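Local coordinates for glycoside hydrolase family 81 (Clostridium thermocellum, PDB 6FOP), which hydrolyses beta-1,3-glucans such as laminarin, and probably does so as part of the bacterial cellulosome, at residues S94-F99 with M116-G121; Y622-P627 with G660-S665; N655-G660 with F676-I681. All blocks are in the same frame, centred on the assembly; numbering follows the deposited sequence.

Contact 1: residues S94-F99 with M116-G121; sequences SSVYTF and MASGSG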
loop_
_atom_site.group_PDB
_atom_site.type_symbol
_atom_site.label_atom_id
_atom_site.label_comp_id
_atom_site.label_asym_id
_atom_site.label_seq_id
_atom_site.Cartn_x
_atom_site.Cartn_y
_atom_site.Cartn_z
ATOM N N SER A 94 -18.412 10.089 -32.033
ATOM C CA SER A 94 -18.655 10.676 -33.356
ATOM C C SER A 94 -19.669 11.805 -33.359
ATOM O O SER A 94 -19.680 12.610 -34.276
ATOM C CB SER A 94 -19.068 9.586 -34.346
ATOM O OG SER A 94 -20.283 8.972 -34.004
ATOM N N SER A 95 -20.584 11.820 -32.403
ATOM C CA SER A 95 -21.577 12.900 -32.322
ATOM C C SER A 95 -21.606 13.739 -31.047
ATOM O O SER A 95 -22.154 14.832 -31.057
ATOM C CB SER A 95 -22.972 12.363 -32.663
ATOM O OG SER A 95 -23.350 11.313 -31.817
ATOM N N VAL A 96 -20.959 13.283 -29.979
ATOM C CA VAL A 96 -20.897 14.023 -28.749
ATOM C C VAL A 96 -19.454 14.480 -28.652
ATOM O O VAL A 96 -18.572 13.675 -28.422
ATOM C CB VAL A 96 -21.285 13.171 -27.520
ATOM C CG1 VAL A 96 -21.168 14.001 -26.251
ATOM C CG2 VAL A 96 -22.715 12.661 -27.660
ATOM N N TYR A 97 -19.208 15.766 -28.848
ATOM C CA TYR A 97 -17.842 16.304 -28.796
ATOM C C TYR A 97 -17.460 16.813 -27.399
ATOM O O TYR A 97 -16.264 16.956 -27.105
ATOM C CB TYR A 97 -17.661 17.397 -29.861
ATOM C CG TYR A 97 -17.364 16.872 -31.264
ATOM C CD1 TYR A 97 -18.072 15.794 -31.805
ATOM C CD2 TYR A 97 -16.381 17.478 -32.067
ATOM C CE1 TYR A 97 -17.812 15.310 -33.089
ATOM C CE2 TYR A 97 -16.107 17.007 -33.349
ATOM C CZ TYR A 97 -16.826 15.928 -33.854
ATOM O OH TYR A 97 -16.573 15.446 -35.127
ATOM N N THR A 98 -18.455 17.095 -26.550
ATOM C CA THR A 98 -18.239 17.556 -25.169
ATOM C C THR A 98 -19.114 16.759 -24.199
ATOM O O THR A 98 -20.339 16.856 -24.259
ATOM C CB THR A 98 -18.606 19.062 -25.020
ATOM O OG1 THR A 98 -17.873 19.837 -25.977
ATOM C CG2 THR A 98 -18.290 19.575 -23.626
ATOM N N PHE A 99 -18.492 15.994 -23.303
ATOM C CA PHE A 99 -19.201 15.303 -22.243
ATOM C C PHE A 99 -19.107 16.170 -20.997
ATOM O O PHE A 99 -18.091 16.824 -20.805
ATOM C CB PHE A 99 -18.546 13.960 -21.975
ATOM C CG PHE A 99 -18.756 12.954 -23.069
ATOM C CD1 PHE A 99 -19.936 12.241 -23.146
ATOM C CD2 PHE A 99 -17.775 12.741 -24.026
ATOM C CE1 PHE A 99 -20.138 11.323 -24.164
ATOM C CE2 PHE A 99 -17.969 11.824 -25.050
ATOM C CZ PHE A 99 -19.157 11.115 -25.114
ATOM N N MET A 116 -19.016 8.398 -19.257
ATOM C CA MET A 116 -19.193 9.765 -19.726
ATOM C C MET A 116 -20.485 9.759 -20.545
ATOM O O MET A 116 -20.613 8.958 -21.453
ATOM C CB MET A 116 -18.002 10.146 -20.614
ATOM C CG MET A 116 -16.666 9.799 -20.029
ATOM S SD MET A 116 -15.354 10.302 -21.126
ATOM C CE MET A 116 -15.494 12.024 -20.637
ATOM N N ALA A 117 -21.428 10.644 -20.241
ATOM C CA ALA A 117 -22.714 10.611 -20.923
ATOM C C ALA A 117 -23.310 11.988 -21.096
ATOM O O ALA A 117 -23.304 12.796 -20.173
ATOM C CB ALA A 117 -23.685 9.734 -20.141
ATOM N N SER A 118 -23.874 12.222 -22.275
ATOM C CA SER A 118 -24.758 13.360 -22.498
ATOM C C SER A 118 -26.127 12.759 -22.841
ATOM O O SER A 118 -26.306 11.543 -22.864
ATOM C CB SER A 118 -24.262 14.171 -23.679
ATOM O OG SER A 118 -24.610 13.479 -24.869
ATOM N N GLY A 119 -27.084 13.612 -23.124
ATOM C CA GLY A 119 -28.384 13.149 -23.554
ATOM C C GLY A 119 -28.369 12.440 -24.896
ATOM O O GLY A 119 -29.307 11.708 -25.196
ATOM N N SER A 120 -27.333 12.647 -25.714
ATOM C CA SER A 120 -27.295 12.044 -27.041
ATOM C C SER A 120 -26.214 10.971 -27.240
ATOM O O SER A 120 -25.989 10.505 -28.354
ATOM C CB SER A 120 -27.199 13.138 -28.114
ATOM O OG SER A 120 -25.917 13.715 -28.145
ATOM N N GLY A 121 -25.545 10.549 -26.172
ATOM C CA GLY A 121 -24.559 9.477 -26.319
ATOM C C GLY A 121 -23.677 9.281 -25.096
ATOM O O GLY A 121 -23.632 10.126 -24.206
#
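The beta hairpin that links strands 111-118 and 121-128 turns at Ser118-Gly121, and Val96 and Phe99 of the loop 94-99 pack beside it. Phe99 is held between two side chains. Met116 CB lies over one ring face, in a CH-pi contact 4.1 Å from the Phe99 ring centroid, while Val96 CG1, anti to its backbone N (chi1 179°), stands over the opposite face toward the rim, 3.5 Å above the plane. Met116 bends at chi3 (78°), which brings CE back to 3.9 Å from Phe99 CB; its sulfur sits obliquely to the ring in a Met-aromatic contact. Gly121 O meets the ring at its edge, 3.7 Å from Phe99 CE1. The same oxygen accepts from Ser118 N, pairing the two ends of the type I turn across the hairpin. Strand 111-118 belongs to the eight-stranded antiparallel sheet and strand 89-93, which leads into the loop, to a seven-stranded one, consistent with the N-terminal beta-sandwich domain of family 81. The other Val96 methyl, CG2, lies 3.4 Å from Ser120 OG and 3.5 Å from Ser118 OG. Ser118 OG is also fixed by an ST turn, accepting from Ser120 N at 3.0 Å. Phe99 O is hydrogen-bonded to Tyr49 OH; Tyr49 and Ala102, which Met116 touches, both belong to a magnesium site.

Contact 2: residues Y622-P627 with G660-S665; sequences YALYDP and GLPDFS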
loop_
_atom_site.group_PDB
_atom_site.type_symbol
_atom_site.label_atom_id
_atom_site.label_comp_id
_atom_site.label_asym_id
_atom_site.label_seq_id
_atom_site.Cartn_x
_atom_site.Cartn_y
_atom_site.Cartn_z
ATOM N N TYR A 622 21.291 1.101 11.004
ATOM C CA TYR A 622 22.655 0.620 10.773
ATOM C C TYR A 622 22.945 -0.616 11.627
ATOM O O TYR A 622 23.768 -1.459 11.234
ATOM C CB TYR A 622 23.706 1.702 11.043
ATOM C CG TYR A 622 25.062 1.364 10.492
ATOM C CD1 TYR A 622 25.298 1.351 9.121
ATOM C CD2 TYR A 622 26.129 1.111 11.340
ATOM C CE1 TYR A 622 26.536 1.022 8.610
ATOM C CE2 TYR A 622 27.381 0.781 10.829
ATOM C CZ TYR A 622 27.589 0.779 9.467
ATOM O OH TYR A 622 28.830 0.469 8.953
ATOM N N ALA A 623 22.265 -0.728 12.783
ATOM C CA ALA A 623 22.389 -1.911 13.628
ATOM C C ALA A 623 21.920 -3.207 12.949
ATOM O O ALA A 623 22.255 -4.283 13.431
ATOM C CB ALA A 623 21.627 -1.713 14.926
ATOM N N LEU A 624 21.199 -3.103 11.815
ATOM C CA LEU A 624 20.859 -4.272 11.009
ATOM C C LEU A 624 21.998 -4.715 10.080
ATOM O O LEU A 624 21.867 -5.727 9.365
ATOM C CB LEU A 624 19.573 -4.032 10.236
ATOM C CG LEU A 624 18.344 -3.806 11.110
ATOM C CD1 LEU A 624 17.198 -3.183 10.318
ATOM C CD2 LEU A 624 17.902 -5.109 11.774
ATOM N N TYR A 625 23.133 -4.007 10.158
ATOM C CA TYR A 625 24.394 -4.440 9.534
ATOM C C TYR A 625 25.505 -4.634 10.594
ATOM O O TYR A 625 26.168 -5.656 10.615
ATOM C CB TYR A 625 24.820 -3.387 8.509
ATOM C CG TYR A 625 26.195 -3.552 7.934
ATOM C CD1 TYR A 625 26.470 -4.567 7.027
ATOM C CD2 TYR A 625 27.243 -2.696 8.303
ATOM C CE1 TYR A 625 27.735 -4.718 6.483
ATOM C CE2 TYR A 625 28.506 -2.833 7.756
ATOM C CZ TYR A 625 28.752 -3.848 6.859
ATOM O OH TYR A 625 30.019 -3.985 6.341
ATOM N N ASP A 626 25.702 -3.629 11.442
ATOM C CA ASP A 626 26.799 -3.652 12.431
ATOM C C ASP A 626 26.303 -3.049 13.748
ATOM O O ASP A 626 26.476 -1.855 13.997
ATOM C CB ASP A 626 28.027 -2.921 11.900
ATOM C CG ASP A 626 29.235 -3.069 12.801
ATOM O OD1 ASP A 626 29.098 -3.565 13.958
ATOM O OD2 ASP A 626 30.323 -2.643 12.343
ATOM N N PRO A 627 25.652 -3.883 14.575
ATOM C CA PRO A 627 25.135 -3.355 15.839
ATOM C C PRO A 627 26.202 -2.850 16.815
ATOM O O PRO A 627 25.936 -1.929 17.578
ATOM C CB PRO A 627 24.334 -4.509 16.433
ATOM C CG PRO A 627 24.524 -5.681 15.551
ATOM C CD PRO A 627 25.257 -5.281 14.327
ATOM N N GLY A 660 22.311 -10.864 17.352
ATOM C CA GLY A 660 22.683 -10.945 15.944
ATOM C C GLY A 660 21.636 -10.344 15.029
ATOM O O GLY A 660 20.684 -9.719 15.471
ATOM N N LEU A 661 21.881 -10.502 13.739
ATOM C CA LEU A 661 21.042 -9.945 12.709
ATOM C C LEU A 661 19.868 -10.873 12.397
ATOM O O LEU A 661 19.973 -12.101 12.543
ATOM C CB LEU A 661 21.881 -9.720 11.450
ATOM C CG LEU A 661 23.145 -8.853 11.607
ATOM C CD1 LEU A 661 23.790 -8.603 10.253
ATOM C CD2 LEU A 661 22.789 -7.526 12.282
ATOM N N PRO A 662 18.765 -10.318 11.899
ATOM C CA PRO A 662 17.651 -11.198 11.537
ATOM C C PRO A 662 18.048 -12.217 10.455
ATOM O O PRO A 662 18.705 -11.873 9.485
ATOM C CB PRO A 662 16.576 -10.244 11.017
ATOM C CG PRO A 662 17.333 -9.019 10.617
ATOM C CD PRO A 662 18.458 -8.903 11.634
ATOM N N ASP A 663 17.576 -13.431 10.613
ATOM C CA ASP A 663 17.906 -14.536 9.719
ATOM C C ASP A 663 16.624 -14.947 9.002
ATOM O O ASP A 663 15.727 -15.544 9.602
ATOM C CB ASP A 663 18.475 -15.703 10.519
ATOM C CG ASP A 663 19.059 -16.806 9.646
ATOM O OD1 ASP A 663 18.595 -16.962 8.500
ATOM O OD2 ASP A 663 19.972 -17.521 10.113
ATOM N N PHE A 664 16.557 -14.615 7.720
ATOM C CA PHE A 664 15.377 -14.863 6.897
ATOM C C PHE A 664 15.366 -16.233 6.232
ATOM O O PHE A 664 14.487 -16.523 5.438
ATOM C CB PHE A 664 15.277 -13.753 5.860
ATOM C CG PHE A 664 15.049 -12.418 6.479
ATOM C CD1 PHE A 664 13.776 -12.054 6.900
ATOM C CD2 PHE A 664 16.118 -11.584 6.778
ATOM C CE1 PHE A 664 13.553 -10.826 7.508
ATOM C CE2 PHE A 664 15.895 -10.383 7.382
ATOM C CZ PHE A 664 14.624 -10.004 7.746
ATOM N N SER A 665 16.329 -17.093 6.556
ATOM C CA SER A 665 16.411 -18.410 5.938
ATOM C C SER A 665 15.677 -19.494 6.742
ATOM O O SER A 665 15.725 -20.671 6.367
ATOM C CB SER A 665 17.866 -18.811 5.732
ATOM O OG SER A 665 18.487 -19.126 6.948
#
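Leu661 presents both its methyls to the carbonyl oxygens of the turn 622-627; Pro627 touches one of these methyls, and Leu624 meets the next residue, Pro662. Leu661 CD2 lies 3.5 Å from Ala623 O and equally close to Leu624 O, and CD1 lies 3.6 Å from Leu624 O and also reaches Tyr625 O. Chi1 of -55° sets Leu661 CG anti to the carbonyl carbon, beside the backbone N. The Pro627 ring crosses the Leu661 side chain at a slant, with Pro627 CD 3.9 Å from Leu661 CD2. Pro662 meets Leu624 at about a right angle, Leu624 CD2 touching Pro662 CD at 3.8 Å. The turn joins helices 615-622 and 627-633 of the helical C-terminal domain, which is consistent with the (alpha/alpha)6 fold of its clan. It is braced internally: Tyr622 O accepts from both Tyr625 N and Asp626 N, and Asp626 is the N-cap of the next helix through Ala629 N. Leu656 of helix 646-659 touches Ala623, Leu624 and Pro627. The side-chain contacts are apolar, and the Leu661 methyls also lie against backbone carbonyl oxygens, so the two segments meet by shape and van der Waals contact.

Contact 3: residues N655-G660 with F676-I681; sequences NLDSLG and FNKNNI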
loop_
_atom_site.group_PDB
_atom_site.type_symbol
_atom_site.label_atom_id
_atom_site.label_comp_id
_atom_site.label_asym_id
_atom_site.label_seq_id
_atom_site.Cartn_x
_atom_site.Cartn_y
_atom_site.Cartn_z
ATOM N N ASN A 655 20.001 -5.060 21.826
ATOM C CA ASN A 655 19.498 -6.406 21.559
ATOM C C ASN A 655 20.102 -6.986 20.277
ATOM O O ASN A 655 20.484 -8.162 20.243
ATOM C CB ASN A 655 17.981 -6.459 21.533
ATOM C CG ASN A 655 17.404 -6.796 22.901
ATOM O OD1 ASN A 655 17.613 -7.898 23.415
ATOM N ND2 ASN A 655 16.703 -5.845 23.502
ATOM N N LEU A 656 20.195 -6.194 19.205
ATOM C CA LEU A 656 20.831 -6.727 17.993
ATOM C C LEU A 656 22.311 -7.060 18.216
ATOM O O LEU A 656 22.829 -8.033 17.695
ATOM C CB LEU A 656 20.643 -5.790 16.795
ATOM C CG LEU A 656 19.187 -5.638 16.331
ATOM C CD1 LEU A 656 19.071 -4.513 15.318
ATOM C CD2 LEU A 656 18.647 -6.930 15.773
ATOM N N ASP A 657 22.957 -6.261 19.069
ATOM C CA ASP A 657 24.344 -6.500 19.483
ATOM C C ASP A 657 24.530 -7.893 20.124
ATOM O O ASP A 657 25.525 -8.575 19.860
ATOM C CB ASP A 657 24.781 -5.373 20.437
ATOM C CG ASP A 657 26.271 -5.388 20.746
ATOM O OD1 ASP A 657 27.125 -5.692 19.875
ATOM O OD2 ASP A 657 26.603 -5.071 21.893
ATOM N N SER A 658 23.529 -8.321 20.907
ATOM C CA SER A 658 23.549 -9.597 21.577
ATOM C C SER A 658 23.027 -10.757 20.719
ATOM O O SER A 658 23.633 -11.843 20.670
ATOM C CB SER A 658 22.676 -9.469 22.827
ATOM O OG SER A 658 22.628 -10.685 23.493
ATOM N N LEU A 659 21.881 -10.532 20.089
ATOM C CA LEU A 659 21.147 -11.583 19.350
ATOM C C LEU A 659 21.731 -11.876 17.986
ATOM O O LEU A 659 21.644 -13.014 17.496
ATOM C CB LEU A 659 19.692 -11.163 19.161
ATOM C CG LEU A 659 18.820 -10.917 20.407
ATOM C CD1 LEU A 659 17.542 -10.152 20.017
ATOM C CD2 LEU A 659 18.407 -12.205 21.063
ATOM N N GLY A 660 22.311 -10.864 17.352
ATOM C CA GLY A 660 22.683 -10.945 15.944
ATOM C C GLY A 660 21.636 -10.344 15.029
ATOM O O GLY A 660 20.684 -9.719 15.471
ATOM N N PHE A 676 17.326 -14.774 14.905
ATOM C CA PHE A 676 18.505 -13.920 14.832
ATOM C C PHE A 676 19.746 -14.803 14.709
ATOM O O PHE A 676 19.748 -15.949 15.183
ATOM C CB PHE A 676 18.593 -13.046 16.091
ATOM C CG PHE A 676 17.377 -12.201 16.339
ATOM C CD1 PHE A 676 16.253 -12.722 16.967
ATOM C CD2 PHE A 676 17.330 -10.887 15.893
ATOM C CE1 PHE A 676 15.123 -11.947 17.161
ATOM C CE2 PHE A 676 16.199 -10.110 16.081
ATOM C CZ PHE A 676 15.096 -10.640 16.719
ATOM N N ASN A 677 20.804 -14.266 14.091
ATOM C CA ASN A 677 22.012 -15.034 13.808
ATOM C C ASN A 677 23.214 -14.150 14.087
ATOM O O ASN A 677 23.396 -13.129 13.414
ATOM C CB ASN A 677 21.982 -15.483 12.348
ATOM C CG ASN A 677 23.098 -16.424 11.983
ATOM O OD1 ASN A 677 24.193 -16.344 12.518
ATOM N ND2 ASN A 677 22.827 -17.306 11.022
ATOM N N LYS A 678 23.999 -14.522 15.100
ATOM C CA LYS A 678 25.243 -13.828 15.454
ATOM C C LYS A 678 26.378 -14.792 15.198
ATOM O O LYS A 678 26.499 -15.796 15.888
ATOM C CB LYS A 678 25.229 -13.386 16.927
ATOM C CG LYS A 678 26.387 -12.460 17.281
ATOM C CD LYS A 678 26.354 -12.073 18.740
ATOM C CE LYS A 678 27.587 -11.275 19.132
ATOM N NZ LYS A 678 27.645 -9.933 18.482
ATOM N N ASN A 679 27.173 -14.517 14.162
ATOM C CA ASN A 679 28.323 -15.348 13.830
ATOM C C ASN A 679 27.989 -16.834 13.787
ATOM O O ASN A 679 28.695 -17.670 14.367
ATOM C CB ASN A 679 29.459 -15.075 14.824
ATOM C CG ASN A 679 29.879 -13.619 14.832
ATOM O OD1 ASN A 679 29.935 -12.959 13.779
ATOM N ND2 ASN A 679 30.166 -13.100 16.012
ATOM N N ASN A 680 26.883 -17.123 13.106
ATOM C CA ASN A 680 26.387 -18.487 12.891
ATOM C C ASN A 680 25.768 -19.191 14.100
ATOM O O ASN A 680 25.511 -20.394 14.033
ATOM C CB ASN A 680 27.457 -19.376 12.229
ATOM C CG ASN A 680 27.965 -18.779 10.936
ATOM O OD1 ASN A 680 27.180 -18.471 10.045
ATOM N ND2 ASN A 680 29.272 -18.637 10.812
ATOM N N ILE A 681 25.502 -18.447 15.173
ATOM C CA ILE A 681 24.746 -18.952 16.326
ATOM C C ILE A 681 23.346 -18.340 16.258
ATOM O O ILE A 681 23.221 -17.110 16.316
ATOM C CB ILE A 681 25.401 -18.533 17.667
ATOM C CG1 ILE A 681 26.887 -18.943 17.740
ATOM C CG2 ILE A 681 24.583 -19.093 18.818
ATOM C CD1 ILE A 681 27.129 -20.398 17.505
HETATM O O HOH W 1 25.420 -8.846 16.715
HETATM O O HOH W 2 22.203 -15.502 18.339
#
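In one of its two deposited conformers, Lys678 reaches the C-terminal turn of helix 646-659, its NZ donating to Asp657 O at 2.9 Å, nearly along the C=O axis (164°). The Lys678 chain is extended until chi4 (67°) turns NZ to the carbonyl. Water 1 accepts from Lys678 NZ at 3.0 Å and can donate to Leu656 O. Water 2 donates to Leu659 O (2.7 Å) and Ile681 O (2.8 Å), bridging the helix end and the type I' hairpin 678-681; Ile681 O also accepts from Lys678 N. Asp657 OD1 stays 4.5 Å from Lys678 NZ, beyond a salt bridge, and OD2 is taken by Thr314 OG1. Gly660, with positive phi (96°), ends the helix and puts its CA 3.4 Å from Asn677 O in a CA-H...O contact. Beside these polar contacts, Leu659 CD1 sits over the centre of the Phe676 ring, 3.9 Å above its plane, and Gly660 O lies at the ring edge. Asp657 O and Leu659 O, which lack a helical N-H four residues on, are met by the ammonium and water 2; Leu656 O, already bonded to Gly660 N, gains water 1, and the positive charge probably interacts favourably with the helix dipole.

Overall arrangement
Contacts 2 and 3 form one continuous patch, their centres about 7 Å apart, sharing Gly660 where helix 646-659 runs into strand 661-662. Strands 661-662 and 673-678 are antiparallel neighbours, joined by Leu661 O with Asn677 N, while Asp663 OD2 takes Asn677 ND2; Pro627 of contact 2 also packs on Asp657 of contact 3. Together they dock the small C-terminal sheet on the helical domain. Contact 1 lies across the centre of the chain, about 61 Å from contact 2 and 67 Å from contact 3 between centres. One magnesium ion is about 8 Å from the Met116 side chain; another is about 10 Å, and the nickel ion about 14 Å, from that of Asp657.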